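Local coordinates for extracellular invertase (Aspergillus kawachii, PDB 5XH8), which probably hydrolyses sucrose and, with high transfructosylation activity, transfers fructosyl groups, probably forming fructooligosaccharides such as 1-kestose, at residues W314-Y319 against D351-A356. Sequence-based numbering, arbitrary orientation.
Sequences WGFSSY and DLFEQA. With NA (sodium ion), chain B.
Phe353 and Leu352 pack against Phe316, Ser317 and Tyr319 in the five-bladed beta-propeller that family 32 glycosidases share, joining the turn and first residues of strand 318-326 to the loop that follows its antiparallel neighbour, strand 341-348. The turn wraps round a sodium ion, held by the backbone oxygens of Gly315 (O to sodium 2.4 Å), Phe316 and Ser318, by a water and by the carbonyl of His287, while Ser318 N bonds back to Gly315 O; Phe316 O is the most distant of the three, 2.9 Å from the sodium.

Apolar contacts carry most of the interface. CG of Phe316 lies anti to the backbone N (chi1 -179°), and CE1 of its ring rests 3.9 Å from Leu352 CD2, the two side chains crossing at about a right angle. The same methyl touches Ser317 OG. Phe353 pushes the far end of its ring against the turn, where CE1 meets Tyr319 CB at 3.7 Å near the ring plane; the Tyr319 and Phe353 side chains cross at about a right angle, and it is this CB, not the Tyr319 ring, that makes the closest contact. Outside the two segments, His287 stacks on Phe353 and meets Tyr319 edge-to-face, coupling the sodium shell to both aromatics, and Tyr319 OH bonds to Glu248.

Polar links are fewer. One water bridges the segments, 2.7 Å from Ser317 OG and accepting from Leu352 N at 2.9 Å. An Asx motif sits within 351-356: Glu354 N donates to Asp351 OD1, reaching it from above the carboxylate plane. At the edge of the Phe353 ring, in its plane, CE2 lies 3.4 Å from Phe316 O, the oxygen that also binds the sodium.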
loop_
_atom_site.group_PDB
_atom_site.type_symbol
_atom_site.label_atom_id
_atom_site.label_comp_id
_atom_site.label_asym_id
_atom_site.label_seq_id
_atom_site.Cartn_x
_atom_site.Cartn_y
_atom_site.Cartn_z
ATOM N N TRP A 314 -35.697 2.929 10.573
ATOM C CA TRP A 314 -36.434 2.929 9.305
ATOM C C TRP A 314 -36.315 4.240 8.529
ATOM O O TRP A 314 -36.776 4.313 7.386
ATOM C CB TRP A 314 -37.935 2.581 9.532
ATOM C CG TRP A 314 -38.213 1.137 9.816
ATOM C CD1 TRP A 314 -38.210 0.520 11.037
ATOM C CD2 TRP A 314 -38.551 0.134 8.862
ATOM N NE1 TRP A 314 -38.504 -0.808 10.894
ATOM C CE2 TRP A 314 -38.727 -1.072 9.571
ATOM C CE3 TRP A 314 -38.722 0.135 7.470
ATOM C CZ2 TRP A 314 -39.063 -2.266 8.938
ATOM C CZ3 TRP A 314 -39.059 -1.047 6.840
ATOM C CH2 TRP A 314 -39.219 -2.238 7.576
ATOM N N GLY A 315 -35.712 5.274 9.121
ATOM C CA GLY A 315 -35.562 6.562 8.429
ATOM C C GLY A 315 -34.837 6.448 7.100
ATOM O O GLY A 315 -33.825 5.727 6.983
ATOM N N PHE A 316 -35.375 7.106 6.083
ATOM C CA PHE A 316 -34.722 7.182 4.769
ATOM C C PHE A 316 -33.276 7.726 4.928
ATOM O O PHE A 316 -32.340 7.138 4.385
ATOM C CB PHE A 316 -35.553 8.041 3.800
ATOM C CG PHE A 316 -34.974 8.148 2.413
ATOM C CD1 PHE A 316 -33.966 9.094 2.123
ATOM C CD2 PHE A 316 -35.437 7.333 1.384
ATOM C CE1 PHE A 316 -33.438 9.211 0.856
ATOM C CE2 PHE A 316 -34.905 7.440 0.107
ATOM C CZ PHE A 316 -33.917 8.387 -0.158
ATOM N N SER A 317 -33.122 8.772 5.741
ATOM C CA SER A 317 -31.843 9.457 5.953
ATOM C C SER A 317 -30.999 8.856 7.089
ATOM O O SER A 317 -29.915 9.358 7.380
ATOM C CB SER A 317 -32.100 10.959 6.193
ATOM O OG SER A 317 -32.713 11.558 5.047
ATOM N N SER A 318 -31.499 7.797 7.716
ATOM C CA SER A 318 -30.826 7.095 8.790
ATOM C C SER A 318 -29.884 6.053 8.235
ATOM O O SER A 318 -30.296 5.272 7.389
ATOM C CB SER A 318 -31.845 6.381 9.676
ATOM O OG SER A 318 -32.714 7.303 10.277
ATOM N N TYR A 319 -28.636 6.019 8.720
ATOM C CA TYR A 319 -27.597 5.169 8.129
ATOM C C TYR A 319 -26.337 5.077 8.991
ATOM O O TYR A 319 -26.240 5.739 10.017
ATOM C CB TYR A 319 -27.239 5.692 6.728
ATOM C CG TYR A 319 -26.606 4.686 5.787
ATOM C CD1 TYR A 319 -27.269 3.491 5.452
ATOM C CD2 TYR A 319 -25.377 4.951 5.174
ATOM C CE1 TYR A 319 -26.714 2.595 4.572
ATOM C CE2 TYR A 319 -24.804 4.038 4.320
ATOM C CZ TYR A 319 -25.480 2.862 4.006
ATOM O OH TYR A 319 -24.924 1.916 3.165
ATOM N N ASP A 351 -28.884 16.039 4.413
ATOM C CA ASP A 351 -29.110 16.508 3.059
ATOM C C ASP A 351 -29.339 15.366 2.059
ATOM O O ASP A 351 -28.887 15.435 0.911
ATOM C CB ASP A 351 -27.921 17.407 2.631
ATOM C CG ASP A 351 -26.588 16.685 2.676
ATOM O OD1 ASP A 351 -26.559 15.458 2.928
ATOM O OD2 ASP A 351 -25.560 17.355 2.490
ATOM N N LEU A 352 -30.037 14.322 2.502
ATOM C CA LEU A 352 -30.353 13.181 1.645
ATOM C C LEU A 352 -29.075 12.586 1.021
ATOM O O LEU A 352 -29.010 12.309 -0.183
ATOM C CB LEU A 352 -31.378 13.575 0.560
ATOM C CG LEU A 352 -32.745 14.051 1.070
ATOM C CD1 LEU A 352 -33.616 14.483 -0.107
ATOM C CD2 LEU A 352 -33.427 12.959 1.867
ATOM N N PHE A 353 -28.060 12.394 1.861
ATOM C CA PHE A 353 -26.774 11.881 1.398
ATOM C C PHE A 353 -26.231 12.716 0.234
ATOM O O PHE A 353 -25.798 12.191 -0.769
ATOM C CB PHE A 353 -26.903 10.397 1.049
ATOM C CG PHE A 353 -27.604 9.595 2.109
ATOM C CD1 PHE A 353 -26.904 9.133 3.221
ATOM C CD2 PHE A 353 -28.970 9.315 2.004
ATOM C CE1 PHE A 353 -27.555 8.402 4.197
ATOM C CE2 PHE A 353 -29.616 8.573 2.976
ATOM C CZ PHE A 353 -28.910 8.109 4.068
ATOM N N GLU A 354 -26.320 14.033 0.403
ATOM C CA GLU A 354 -25.872 15.034 -0.572
ATOM C C GLU A 354 -26.667 15.037 -1.871
ATOM O O GLU A 354 -26.148 15.425 -2.895
ATOM C CB GLU A 354 -24.352 14.921 -0.815
ATOM C CG GLU A 354 -23.620 14.930 0.518
ATOM C CD GLU A 354 -22.112 14.911 0.433
ATOM O OE1 GLU A 354 -21.559 15.033 -0.662
ATOM O OE2 GLU A 354 -21.485 14.800 1.505
ATOM N N GLN A 355 -27.933 14.639 -1.814
ATOM C CA GLN A 355 -28.843 14.740 -2.971
ATOM C C GLN A 355 -29.859 15.895 -2.845
ATOM O O GLN A 355 -30.547 16.203 -3.809
ATOM C CB GLN A 355 -29.585 13.409 -3.172
ATOM C CG GLN A 355 -28.693 12.225 -3.537
ATOM C CD GLN A 355 -27.941 12.440 -4.844
ATOM O OE1 GLN A 355 -26.738 12.232 -4.933
ATOM N NE2 GLN A 355 -28.654 12.883 -5.857
ATOM N N ALA A 356 -29.940 16.546 -1.686
ATOM C CA ALA A 356 -30.959 17.573 -1.451
ATOM C C ALA A 356 -30.569 18.921 -2.044
ATOM O O ALA A 356 -30.190 19.867 -1.322
ATOM C CB ALA A 356 -31.249 17.713 0.031
HETATM NA NA NA B . -32.015 4.703 5.838
HETATM O O HOH W 1 -31.703 14.041 4.907
HETATM O O HOH W 2 -32.893 2.733 6.929
#